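Local coordinates for protein SAM-dependent methyltransferase (Thiobacillus denitrificans, PDB 5EPE) that probably transfers methyl groups from S-adenosyl-L-methionine to an as yet unassigned substrate, and binds the product S-adenosyl-L-homocysteine, at residues R15-G29 / G46-H58. Numbering follows the deposited sequence.
Sequences RIHNPFTPEKLATLG and GSGEMLCTWARDH. With SAH (S-adenosyl-L-homocysteine), chain B.
Helix 22-31 packs on helix 49-58 through Leu-25, Leu-28, Gly-29 and Trp-54 in a buried helix-helix contact beside the central sheet, and the loops leading into both helices meet beside the bound SAH. The axes of the 22-29 and 49-58 segments cross at -58° and approach to 10.2 Å. Leu-25 is a knob in the hole formed by Glu-49, Met-50, Thr-53 and Trp-54, its CD2 lying 3.7 Å from Glu-49 CG. The Trp-54 indole lies between Gly-29 CA, in a CH-pi contact 3.7 Å from the five-membered ring centroid, and Met-50 CG on the opposite face, with Leu-28 CD2 at the edge by CZ2. Its NE1 donates in the ring plane to Leu-25 O at 3.0 Å, from above the carbonyl plane, while Gly-29 N reaches that oxygen from the other face. A phenylalanine in place of Trp-54 would probably leave Leu-25 O with its intrahelical bond but without this cross-helix donor. In the Rossmann-like methyltransferase fold, the glycine-rich turn after strand 39-43 places Gly-46 against SAH and Ser-47 against His-17. There His-17 NE2 donates almost straight (173°) to Ser-47 OG, 2.8 Å away; Glu-11 bonds ND1, so both nitrogens fix the ring's rotation, and Gln-74 bonds the Ser-47 hydroxyl. With CG anti to the carbonyl carbon (chi1 -59°), the imidazole extends toward this turn as His-17 N grips SAH OXT at 2.8 Å. Asn-18 ND2 bonds SAH O, and a water bridges OXT, Arg-15 O and Ser-47 N. Glu-49, salt-bridged to Arg-78, lays its carboxylate against the aliphatic part of Arg-15, OE1 to CD 3.7 Å.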
loop_
_atom_site.group_PDB
_atom_site.type_symbol
_atom_site.label_atom_id
_atom_site.label_comp_id
_atom_site.label_asym_id
_atom_site.label_seq_id
_atom_site.Cartn_x
_atom_site.Cartn_y
_atom_site.Cartn_z
ATOM N N ARG A 15 -19.876 -7.296 39.090
ATOM C CA ARG A 15 -19.897 -8.708 39.501
ATOM C C ARG A 15 -18.726 -9.455 38.868
ATOM O O ARG A 15 -18.136 -10.279 39.505
ATOM C CB ARG A 15 -21.206 -9.383 39.133
ATOM C CG ARG A 15 -22.380 -8.901 40.000
ATOM C CD ARG A 15 -23.641 -9.627 39.550
ATOM N NE ARG A 15 -24.782 -9.155 40.330
ATOM C CZ ARG A 15 -26.045 -9.223 39.939
ATOM N NH1 ARG A 15 -26.381 -9.777 38.790
ATOM N NH2 ARG A 15 -26.987 -8.760 40.728
ATOM N N ILE A 16 -18.379 -9.100 37.641
ATOM C CA ILE A 16 -17.310 -9.739 36.886
ATOM C C ILE A 16 -16.224 -8.687 36.612
ATOM O O ILE A 16 -16.498 -7.681 35.998
ATOM C CB ILE A 16 -17.848 -10.326 35.559
ATOM C CG1 ILE A 16 -19.001 -11.311 35.836
ATOM C CG2 ILE A 16 -16.709 -10.956 34.758
ATOM C CD1 ILE A 16 -19.856 -11.702 34.641
ATOM N N HIS A 17 -15.021 -8.908 37.135
ATOM C CA HIS A 17 -13.932 -8.007 37.039
ATOM C C HIS A 17 -13.037 -8.336 35.834
ATOM O O HIS A 17 -11.812 -8.395 35.954
ATOM C CB HIS A 17 -13.115 -8.043 38.351
ATOM C CG HIS A 17 -13.915 -7.691 39.567
ATOM N ND1 HIS A 17 -14.126 -6.393 39.950
ATOM C CD2 HIS A 17 -14.612 -8.459 40.436
ATOM C CE1 HIS A 17 -14.905 -6.376 41.035
ATOM N NE2 HIS A 17 -15.216 -7.620 41.348
ATOM N N ASN A 18 -13.655 -8.491 34.674
ATOM C CA ASN A 18 -12.968 -8.863 33.486
ATOM C C ASN A 18 -13.941 -8.618 32.344
ATOM O O ASN A 18 -15.135 -8.497 32.565
ATOM C CB ASN A 18 -12.588 -10.363 33.522
ATOM C CG ASN A 18 -11.188 -10.592 34.062
ATOM O OD1 ASN A 18 -10.222 -9.966 33.613
ATOM N ND2 ASN A 18 -11.062 -11.516 34.979
ATOM N N PRO A 19 -13.439 -8.612 31.111
ATOM C CA PRO A 19 -14.336 -8.376 29.928
ATOM C C PRO A 19 -15.166 -9.600 29.500
ATOM O O PRO A 19 -15.056 -10.116 28.393
ATOM C CB PRO A 19 -13.350 -7.920 28.858
ATOM C CG PRO A 19 -12.036 -8.579 29.230
ATOM C CD PRO A 19 -12.011 -8.620 30.725
ATOM N N PHE A 20 -16.011 -10.073 30.399
ATOM C CA PHE A 20 -16.883 -11.179 30.174
ATOM C C PHE A 20 -18.267 -10.745 30.658
ATOM O O PHE A 20 -18.391 -10.064 31.633
ATOM C CB PHE A 20 -16.488 -12.382 31.027
ATOM C CG PHE A 20 -15.980 -13.576 30.258
ATOM C CD1 PHE A 20 -15.334 -13.443 29.035
ATOM C CD2 PHE A 20 -16.108 -14.824 30.812
ATOM C CE1 PHE A 20 -14.869 -14.537 28.369
ATOM C CE2 PHE A 20 -15.674 -15.937 30.124
ATOM C CZ PHE A 20 -15.049 -15.770 28.901
ATOM N N THR A 21 -19.284 -11.064 29.896
ATOM C CA THR A 21 -20.647 -10.887 30.334
ATOM C C THR A 21 -21.117 -12.053 31.194
ATOM O O THR A 21 -20.474 -13.093 31.227
ATOM C CB THR A 21 -21.565 -10.819 29.121
ATOM O OG1 THR A 21 -21.417 -11.990 28.293
ATOM C CG2 THR A 21 -21.296 -9.568 28.320
ATOM N N PRO A 22 -22.289 -11.915 31.869
ATOM C CA PRO A 22 -22.903 -13.097 32.466
ATOM C C PRO A 22 -23.138 -14.222 31.458
ATOM O O PRO A 22 -22.992 -15.415 31.793
ATOM C CB PRO A 22 -24.248 -12.570 32.999
ATOM C CG PRO A 22 -23.985 -11.170 33.288
ATOM C CD PRO A 22 -23.007 -10.675 32.256
ATOM N N GLU A 23 -23.480 -13.862 30.219
ATOM C CA GLU A 23 -23.785 -14.881 29.229
ATOM C C GLU A 23 -22.501 -15.639 28.866
ATOM O O GLU A 23 -22.489 -16.852 28.737
ATOM C CB GLU A 23 -24.436 -14.239 28.005
ATOM C CG GLU A 23 -25.801 -13.520 28.258
ATOM C CD GLU A 23 -25.803 -12.159 29.066
ATOM O OE1 GLU A 23 -24.793 -11.487 29.335
ATOM O OE2 GLU A 23 -26.901 -11.712 29.471
ATOM N N LYS A 24 -21.385 -14.928 28.748
ATOM C CA LYS A 24 -20.094 -15.598 28.520
ATOM C C LYS A 24 -19.644 -16.493 29.647
ATOM O O LYS A 24 -19.139 -17.594 29.429
ATOM C CB LYS A 24 -19.025 -14.601 28.193
ATOM C CG LYS A 24 -19.211 -14.168 26.754
ATOM C CD LYS A 24 -18.214 -13.215 26.248
ATOM C CE LYS A 24 -18.602 -12.700 24.853
ATOM N NZ LYS A 24 -18.305 -13.715 23.849
ATOM N N LEU A 25 -19.808 -16.023 30.865
ATOM C CA LEU A 25 -19.503 -16.828 32.016
ATOM C C LEU A 25 -20.343 -18.131 32.082
ATOM O O LEU A 25 -19.807 -19.191 32.424
ATOM C CB LEU A 25 -19.724 -15.981 33.268
ATOM C CG LEU A 25 -19.041 -16.432 34.530
ATOM C CD1 LEU A 25 -17.503 -16.615 34.441
ATOM C CD2 LEU A 25 -19.436 -15.450 35.665
ATOM N N ALA A 26 -21.633 -18.061 31.735
ATOM C CA ALA A 26 -22.472 -19.248 31.710
ATOM C C ALA A 26 -22.057 -20.163 30.539
ATOM O O ALA A 26 -22.069 -21.365 30.650
ATOM C CB ALA A 26 -23.943 -18.879 31.602
ATOM N N THR A 27 -21.714 -19.585 29.400
ATOM C CA THR A 27 -21.245 -20.380 28.270
ATOM C C THR A 27 -20.021 -21.187 28.668
ATOM O O THR A 27 -19.879 -22.375 28.294
ATOM C CB THR A 27 -20.960 -19.440 27.081
ATOM O OG1 THR A 27 -22.232 -18.901 26.703
ATOM C CG2 THR A 27 -20.297 -20.150 25.921
ATOM N N LEU A 28 -19.123 -20.529 29.410
ATOM C CA LEU A 28 -17.908 -21.164 29.837
ATOM C C LEU A 28 -18.234 -22.347 30.774
ATOM O O LEU A 28 -17.645 -23.412 30.609
ATOM C CB LEU A 28 -16.950 -20.187 30.511
ATOM C CG LEU A 28 -15.656 -20.775 31.094
ATOM C CD1 LEU A 28 -14.751 -21.410 30.052
ATOM C CD2 LEU A 28 -14.936 -19.679 31.844
ATOM N N GLY A 29 -19.104 -22.128 31.754
ATOM C CA GLY A 29 -19.527 -23.231 32.661
ATOM C C GLY A 29 -20.020 -24.456 31.920
ATOM O O GLY A 29 -19.632 -25.579 32.208
ATOM N N GLY A 46 -12.154 -12.558 42.697
ATOM C CA GLY A 46 -12.923 -11.340 42.533
ATOM C C GLY A 46 -14.107 -11.348 43.464
ATOM O O GLY A 46 -13.943 -11.602 44.687
ATOM N N SER A 47 -15.280 -11.088 42.891
ATOM C CA SER A 47 -16.531 -11.008 43.636
ATOM C C SER A 47 -17.300 -12.347 43.597
ATOM O O SER A 47 -18.500 -12.392 43.900
ATOM C CB SER A 47 -17.358 -9.789 43.191
ATOM O OG SER A 47 -16.691 -8.570 43.539
ATOM N N GLY A 48 -16.583 -13.413 43.214
ATOM C CA GLY A 48 -17.046 -14.785 43.312
ATOM C C GLY A 48 -18.099 -15.139 42.312
ATOM O O GLY A 48 -18.772 -16.144 42.478
ATOM N N GLU A 49 -18.224 -14.357 41.235
ATOM C CA GLU A 49 -19.343 -14.575 40.339
ATOM C C GLU A 49 -19.237 -15.944 39.635
ATOM O O GLU A 49 -20.262 -16.650 39.454
ATOM C CB GLU A 49 -19.499 -13.443 39.342
ATOM C CG GLU A 49 -20.786 -13.531 38.529
ATOM C CD GLU A 49 -22.074 -13.194 39.303
ATOM O OE1 GLU A 49 -22.019 -12.839 40.508
ATOM O OE2 GLU A 49 -23.180 -13.256 38.660
HETATM N N MSE A 50 -18.028 -16.314 39.242
HETATM C CA MSE A 50 -17.824 -17.592 38.578
HETATM C C MSE A 50 -18.193 -18.762 39.488
HETATM O O MSE A 50 -19.003 -19.583 39.121
HETATM C CB MSE A 50 -16.351 -17.706 38.139
HETATM C CG MSE A 50 -16.222 -18.967 37.323
HETATM SE SE MSE A 50 -14.348 -18.987 36.582
HETATM C CE MSE A 50 -13.486 -19.828 38.026
ATOM N N LEU A 51 -17.593 -18.834 40.663
ATOM C CA LEU A 51 -17.986 -19.883 41.618
ATOM C C LEU A 51 -19.470 -19.879 41.997
ATOM O O LEU A 51 -20.075 -20.941 41.991
ATOM C CB LEU A 51 -17.130 -19.844 42.884
ATOM C CG LEU A 51 -15.699 -20.283 42.646
ATOM C CD1 LEU A 51 -14.874 -20.055 43.899
ATOM C CD2 LEU A 51 -15.596 -21.753 42.247
ATOM N N CYS A 52 -20.062 -18.714 42.294
ATOM C CA CYS A 52 -21.451 -18.674 42.730
ATOM C C CYS A 52 -22.411 -19.158 41.624
ATOM O O CYS A 52 -23.321 -19.943 41.910
ATOM C CB CYS A 52 -21.871 -17.295 43.203
ATOM S SG CYS A 52 -21.022 -16.853 44.736
ATOM N N THR A 53 -22.229 -18.679 40.404
ATOM C CA THR A 53 -23.149 -19.019 39.315
ATOM C C THR A 53 -23.017 -20.462 38.859
ATOM O O THR A 53 -24.029 -21.098 38.566
ATOM C CB THR A 53 -23.025 -18.079 38.116
ATOM O OG1 THR A 53 -21.668 -18.047 37.627
ATOM C CG2 THR A 53 -23.477 -16.666 38.487
ATOM N N TRP A 54 -21.776 -20.988 38.827
ATOM C CA TRP A 54 -21.557 -22.413 38.520
ATOM C C TRP A 54 -22.062 -23.330 39.636
ATOM O O TRP A 54 -22.552 -24.419 39.367
ATOM C CB TRP A 54 -20.085 -22.682 38.200
ATOM C CG TRP A 54 -19.617 -21.992 36.898
ATOM C CD1 TRP A 54 -20.350 -21.189 36.055
ATOM C CD2 TRP A 54 -18.302 -21.998 36.385
ATOM N NE1 TRP A 54 -19.552 -20.708 35.019
ATOM C CE2 TRP A 54 -18.291 -21.187 35.209
ATOM C CE3 TRP A 54 -17.115 -22.602 36.791
ATOM C CZ2 TRP A 54 -17.131 -21.007 34.439
ATOM C CZ3 TRP A 54 -15.972 -22.419 36.018
ATOM C CH2 TRP A 54 -15.999 -21.644 34.859
ATOM N N ALA A 55 -21.977 -22.892 40.878
ATOM C CA ALA A 55 -22.584 -23.665 41.965
ATOM C C ALA A 55 -24.122 -23.819 41.736
ATOM O O ALA A 55 -24.667 -24.927 41.812
ATOM C CB ALA A 55 -22.282 -22.991 43.301
ATOM N N ARG A 56 -24.767 -22.695 41.431
ATOM C CA ARG A 56 -26.199 -22.600 41.183
ATOM C C ARG A 56 -26.573 -23.413 39.955
ATOM O O ARG A 56 -27.560 -24.121 39.960
ATOM C CB ARG A 56 -26.573 -21.140 40.903
ATOM C CG ARG A 56 -28.069 -20.884 40.691
ATOM C CD ARG A 56 -28.318 -19.457 40.236
ATOM N NE ARG A 56 -27.708 -19.247 38.910
ATOM C CZ ARG A 56 -27.399 -18.063 38.380
ATOM N NH1 ARG A 56 -27.659 -16.943 39.038
ATOM N NH2 ARG A 56 -26.809 -17.993 37.182
ATOM N N ASP A 57 -25.814 -23.268 38.892
ATOM C CA ASP A 57 -26.242 -23.833 37.619
ATOM C C ASP A 57 -25.750 -25.271 37.371
ATOM O O ASP A 57 -26.394 -26.013 36.628
ATOM C CB ASP A 57 -25.804 -22.900 36.480
ATOM C CG ASP A 57 -26.556 -21.587 36.489
ATOM O OD1 ASP A 57 -27.659 -21.541 37.093
ATOM O OD2 ASP A 57 -26.082 -20.585 35.914
ATOM N N HIS A 58 -24.613 -25.653 37.946
ATOM C CA HIS A 58 -24.007 -26.955 37.676
ATOM C C HIS A 58 -23.807 -27.819 38.904
ATOM O O HIS A 58 -23.422 -28.966 38.754
ATOM C CB HIS A 58 -22.681 -26.797 36.953
ATOM C CG HIS A 58 -22.830 -26.132 35.631
ATOM N ND1 HIS A 58 -23.337 -26.794 34.537
ATOM C CD2 HIS A 58 -22.634 -24.852 35.248
ATOM C CE1 HIS A 58 -23.431 -25.952 33.526
ATOM N NE2 HIS A 58 -23.014 -24.765 33.933
HETATM N N SAH B . -11.370 -13.675 38.513
HETATM C CA SAH B . -12.162 -12.473 38.974
HETATM C CB SAH B . -11.232 -11.325 39.317
HETATM C CG SAH B . -10.306 -10.795 38.207
HETATM S SD SAH B . -9.567 -9.230 38.597
HETATM C C SAH B . -13.193 -12.026 37.962
HETATM O O SAH B . -13.062 -12.351 36.767
HETATM O OXT SAH B . -14.174 -11.328 38.296
HETATM C "C5'" SAH B . -8.018 -9.612 39.465
HETATM C "C4'" SAH B . -8.301 -10.051 40.904
HETATM O "O4'" SAH B . -7.089 -10.508 41.521
HETATM C "C3'" SAH B . -8.870 -8.942 41.807
HETATM O "O3'" SAH B . -10.108 -9.418 42.368
HETATM C "C2'" SAH B . -7.818 -8.727 42.899
HETATM O "O2'" SAH B . -8.387 -8.494 44.178
HETATM C "C1'" SAH B . -7.133 -10.067 42.897
HETATM N N9 SAH B . -5.753 -10.182 43.393
HETATM C C8 SAH B . -4.695 -9.368 43.090
HETATM N N7 SAH B . -3.589 -9.811 43.645
HETATM C C5 SAH B . -3.965 -10.970 44.333
HETATM C C6 SAH B . -3.248 -11.892 45.141
HETATM N N6 SAH B . -1.920 -11.743 45.354
HETATM N N1 SAH B . -3.899 -12.953 45.681
HETATM C C2 SAH B . -5.229 -13.076 45.453
HETATM N N3 SAH B . -6.003 -12.246 44.724
HETATM C C4 SAH B . -5.299 -11.203 44.174
HETATM O O HOH W 1 -16.104 -11.942 40.370
HETATM O O HOH W 2 -23.495 -22.347 32.798
#